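Local coordinates for Non-reducing end beta-L-arabinofuranosidase (Bacteroides thetaiotaomicron, PDB 5MQO), which probably hydrolyses glycosidic bonds of plant pectin as a glycoside hydrolase of family GH127 in a gut bacterium, at residues 259-262 with 263-267; 283-287 with 288-292. All blocks are in the same frame, centred on the assembly; numbering follows the deposited sequence.

Interaction 1: residues 259-262 with 263-267; sequences RYLE and LSKNL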
# COMPACT_ATOMS: atom_id res chain seq x y z
N ARG A 259 -0.65 17.58 24.21
CA ARG A 259 -1.97 16.99 24.43
C ARG A 259 -2.30 15.92 23.36
O ARG A 259 -2.97 14.92 23.65
CB ARG A 259 -3.02 18.11 24.49
CG ARG A 259 -4.42 17.67 24.85
CD ARG A 259 -5.12 18.77 25.64
NE ARG A 259 -6.53 18.42 25.89
CZ ARG A 259 -7.59 18.92 25.24
NH1 ARG A 259 -7.45 19.82 24.25
NH2 ARG A 259 -8.81 18.51 25.58
N TYR A 260 -1.78 16.10 22.15
CA TYR A 260 -2.09 15.21 21.04
C TYR A 260 -1.32 13.89 21.11
O TYR A 260 -1.87 12.81 20.82
CB TYR A 260 -1.85 15.92 19.70
CG TYR A 260 -2.68 17.19 19.51
CD1 TYR A 260 -3.85 17.43 20.25
CD2 TYR A 260 -2.30 18.15 18.57
CE1 TYR A 260 -4.59 18.58 20.07
CE2 TYR A 260 -3.06 19.29 18.37
CZ TYR A 260 -4.21 19.50 19.13
OH TYR A 260 -4.98 20.64 18.95
N LEU A 261 -0.04 13.99 21.48
CA LEU A 261 0.75 12.82 21.78
C LEU A 261 0.18 12.08 22.99
O LEU A 261 0.11 10.86 22.97
CB LEU A 261 2.19 13.24 22.06
CG LEU A 261 3.21 12.16 22.42
CD1 LEU A 261 3.28 11.10 21.33
CD2 LEU A 261 4.58 12.78 22.66
N GLU A 262 -0.24 12.80 24.04
CA GLU A 262 -0.83 12.12 25.21
C GLU A 262 -2.11 11.37 24.86
O GLU A 262 -2.34 10.29 25.40
CB GLU A 262 -1.11 13.08 26.39
CG GLU A 262 0.10 13.43 27.26
CD GLU A 262 0.93 12.22 27.72
OE1 GLU A 262 0.35 11.28 28.34
OE2 GLU A 262 2.16 12.22 27.44
N LEU A 263 -2.91 11.95 23.97
CA LEU A 263 -4.15 11.32 23.54
C LEU A 263 -3.80 10.01 22.83
O LEU A 263 -4.43 8.99 23.10
CB LEU A 263 -4.98 12.25 22.63
CG LEU A 263 -6.07 11.61 21.74
CD1 LEU A 263 -7.05 10.86 22.60
CD2 LEU A 263 -6.82 12.62 20.88
N SER A 264 -2.79 10.05 21.96
CA SER A 264 -2.44 8.91 21.13
C SER A 264 -1.82 7.79 21.95
O SER A 264 -1.98 6.63 21.60
CB SER A 264 -1.53 9.32 19.95
OG SER A 264 -0.18 9.52 20.34
N LYS A 265 -1.13 8.14 23.04
CA LYS A 265 -0.67 7.12 24.01
C LYS A 265 -1.83 6.47 24.74
O LYS A 265 -1.85 5.26 24.91
CB LYS A 265 0.28 7.72 25.02
CG LYS A 265 1.69 7.89 24.50
CD LYS A 265 2.42 9.08 25.10
CE LYS A 265 2.88 8.82 26.53
NZ LYS A 265 3.79 9.93 26.96
N ASN A 266 -2.79 7.28 25.20
CA ASN A 266 -3.97 6.75 25.90
C ASN A 266 -4.81 5.81 25.03
O ASN A 266 -5.23 4.75 25.49
CB ASN A 266 -4.86 7.87 26.47
CG ASN A 266 -4.19 8.59 27.63
OD1 ASN A 266 -3.54 7.97 28.48
ND2 ASN A 266 -4.33 9.91 27.67
N LEU A 267 -5.00 6.19 23.77
CA LEU A 267 -5.71 5.36 22.83
C LEU A 267 -5.15 3.94 22.70
O LEU A 267 -5.91 2.99 22.51
CB LEU A 267 -5.81 6.08 21.48
CG LEU A 267 -6.78 7.28 21.54
CD1 LEU A 267 -6.52 8.29 20.44
CD2 LEU A 267 -8.24 6.84 21.48

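Interaction 2: residues 283-287 with 288-292; sequences DRIPF and RDQYR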
# COMPACT_ATOMS: atom_id res chain seq x y z
N ASP A 283 -9.02 -6.03 20.34
CA ASP A 283 -9.15 -5.46 21.68
C ASP A 283 -9.71 -6.42 22.73
O ASP A 283 -10.30 -5.96 23.72
CB ASP A 283 -9.90 -4.07 21.65
CG ASP A 283 -11.44 -4.16 21.46
OD1 ASP A 283 -11.99 -5.26 21.19
OD2 ASP A 283 -12.12 -3.10 21.59
N ARG A 284 -9.53 -7.74 22.53
CA ARG A 284 -9.89 -8.75 23.53
C ARG A 284 -8.92 -8.63 24.71
O ARG A 284 -9.33 -8.68 25.87
CB ARG A 284 -9.84 -10.19 22.98
CG ARG A 284 -10.48 -11.24 23.90
CD ARG A 284 -9.85 -12.63 23.83
NE ARG A 284 -10.23 -13.39 22.62
CZ ARG A 284 -11.21 -14.30 22.53
NH1 ARG A 284 -11.96 -14.60 23.57
NH2 ARG A 284 -11.45 -14.93 21.38
N ILE A 285 -7.65 -8.45 24.37
CA ILE A 285 -6.54 -8.32 25.32
C ILE A 285 -5.82 -7.00 25.07
O ILE A 285 -5.94 -6.43 23.99
CB ILE A 285 -5.57 -9.54 25.21
CG1 ILE A 285 -4.71 -9.49 23.90
CG2 ILE A 285 -6.37 -10.84 25.29
CD1 ILE A 285 -3.97 -10.77 23.56
N PRO A 286 -5.07 -6.49 26.06
CA PRO A 286 -4.29 -5.27 25.83
C PRO A 286 -3.32 -5.33 24.66
O PRO A 286 -2.92 -6.40 24.26
CB PRO A 286 -3.52 -5.12 27.14
CG PRO A 286 -4.48 -5.68 28.13
CD PRO A 286 -5.01 -6.89 27.47
N PHE A 287 -2.93 -4.18 24.13
CA PHE A 287 -2.02 -4.19 22.99
C PHE A 287 -0.69 -4.83 23.31
O PHE A 287 -0.12 -5.52 22.48
CB PHE A 287 -1.81 -2.83 22.36
CG PHE A 287 -0.90 -2.89 21.18
CD1 PHE A 287 -1.34 -3.48 19.99
CD2 PHE A 287 0.43 -2.49 21.27
CE1 PHE A 287 -0.47 -3.59 18.89
CE2 PHE A 287 1.31 -2.63 20.20
CZ PHE A 287 0.86 -3.17 19.01
N ARG A 288 -0.19 -4.64 24.53
CA ARG A 288 1.16 -5.09 24.85
C ARG A 288 1.27 -6.60 25.00
O ARG A 288 2.37 -7.13 24.97
CB ARG A 288 1.70 -4.35 26.07
CG ARG A 288 1.80 -2.86 25.80
CD ARG A 288 2.41 -2.06 26.96
NE ARG A 288 2.72 -0.69 26.55
CZ ARG A 288 1.82 0.27 26.31
NH1 ARG A 288 0.49 0.06 26.44
NH2 ARG A 288 2.24 1.47 25.93
N ASP A 289 0.12 -7.28 25.10
CA ASP A 289 0.05 -8.75 25.11
C ASP A 289 -0.07 -9.36 23.72
O ASP A 289 0.05 -10.55 23.59
CB ASP A 289 -1.13 -9.25 25.97
CG ASP A 289 -1.03 -8.79 27.43
OD1 ASP A 289 0.01 -9.04 28.07
OD2 ASP A 289 -2.00 -8.16 27.92
N GLN A 290 -0.31 -8.55 22.69
CA GLN A 290 -0.51 -9.02 21.32
C GLN A 290 0.80 -9.18 20.62
O GLN A 290 1.52 -8.20 20.45
CB GLN A 290 -1.34 -8.02 20.52
CG GLN A 290 -2.79 -7.93 20.97
CD GLN A 290 -3.57 -6.88 20.20
OE1 GLN A 290 -3.43 -6.72 18.97
NE2 GLN A 290 -4.44 -6.17 20.91
N TYR A 291 1.12 -10.41 20.21
CA TYR A 291 2.35 -10.68 19.44
C TYR A 291 2.04 -11.35 18.07
O TYR A 291 2.94 -11.90 17.42
CB TYR A 291 3.31 -11.57 20.26
CG TYR A 291 3.84 -10.92 21.50
CD1 TYR A 291 5.01 -10.13 21.46
CD2 TYR A 291 3.18 -11.07 22.73
CE1 TYR A 291 5.53 -9.53 22.61
CE2 TYR A 291 3.67 -10.45 23.90
CZ TYR A 291 4.85 -9.68 23.83
OH TYR A 291 5.38 -9.08 24.95
N ARG A 292 0.78 -11.27 17.65
CA ARG A 292 0.31 -11.85 16.41
C ARG A 292 -0.77 -10.94 15.76
O ARG A 292 -1.43 -10.14 16.44
CB ARG A 292 -0.18 -13.28 16.71
CG ARG A 292 0.93 -14.27 17.08
CD ARG A 292 0.41 -15.68 17.38
NE ARG A 292 1.41 -16.77 17.28
CZ ARG A 292 1.13 -18.09 17.41
NH1 ARG A 292 -0.11 -18.51 17.68
NH2 ARG A 292 2.10 -19.01 17.27

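Interaction 1: residues 259-262 with 263-267
Four successive i to i+4 hydrogen bonds, running from L263 N to R259 O through N266 N to E262 O, join 259-262 and 263-267 as one continuous alpha-helix. The carbonyl of L261 accepts twice. K265 N lies 3.0 Å from L261 O and approaches nearly straight on, with a C=O...N angle of 159°, whereas S264 OG, also 3.0 Å from L261 O, comes in from the side at 118°. A chi1 of 78° lodges the S264 hydroxyl between its own backbone N and carbonyl carbon, from where it can turn back to the carbonyl three residues earlier.

One residue further on, the E262 and K265 side chains cross, both chains bent, and K265 NZ sits 2.9 Å from E262 OE2 on the syn side, tilted from the carboxylate plane. Because E262 OE1 is 3.9 Å from K265 NZ, the salt bridge rests on a single oxygen. Closer to the backbone, the K265 chain passes L261, whose CG lies 4.2 Å from K265 CD. Other faces of the helix serve its neighbours: Y260 OH bonds D222 and R259 NE pairs with E229, while L263 and S264 pack on V248 of helix 243-255.

The chemistry thus divides by burial: the buried S264 hydroxyl spends its proton on a carbonyl of its own helix, whereas the E262-K265 ion pair lies at a more exposed surface, where solvent would be expected to weaken its attraction.

Interaction 2: residues 283-287 with 288-292
P286 and D289 close a type I turn, and F287 and Q290 close the next, so the two together make a short 3-10 turn. The evidence is the pair of i to i+3 bonds, D289 N to P286 O at 3.3 Å and Q290 N to F287 O at 3.0 Å, with helical backbone angles at 287-289.

The tightly packed part centres on the buried Q290. Its CG rests 3.8 Å from I285 CG1, and its extended chain carries the amide back over the turn. There Q290 NE2 makes a weak bond of 3.4 Å to I285 O and another hydrogen bond to Q282 O, a pairing consistent with the amide orientation modelled. Q290 OE1 lies 4.0 Å from F287 CD1, with ring and amide planes inclined by 68°. F287 CG stands anti to its own N (chi1 -179°), and the ring also packs on L303 and V307 of helix 297-314.

The solvent side is looser, with few contacts and no side-chain hydrogen bond between the segments. I285 CD1 only brushes D289 CB at 4.0 Å. The exposed D289 side chain does come close to the proline ring, running alongside it and pointing the same way, with D289 OD2 3.3 Å from P286 CD.

Interaction 1 comes first along the chain, within helix 258-270; interaction 2 follows in the loop that leads from that helix to helix 297-314. Their centres are 18 Å apart and their nearest atoms about 6 Å, so they do not touch, yet both fall within the range of the GH127 catalytic domain, a family of the six-hairpin clan, whose catalytic domains are (alpha/alpha)6 barrels. Helix 297-314 is their shared neighbour, touched by S264 and K265 in interaction 1 and by the aromatic ring of interaction 2. A second tie is R288, whose guanidinium pairs with D269 on helix 258-270 and with E316. The loop turn is thereby tied to helix 258-270 before it and to the connection between helices 297-314 and 317-333 after it.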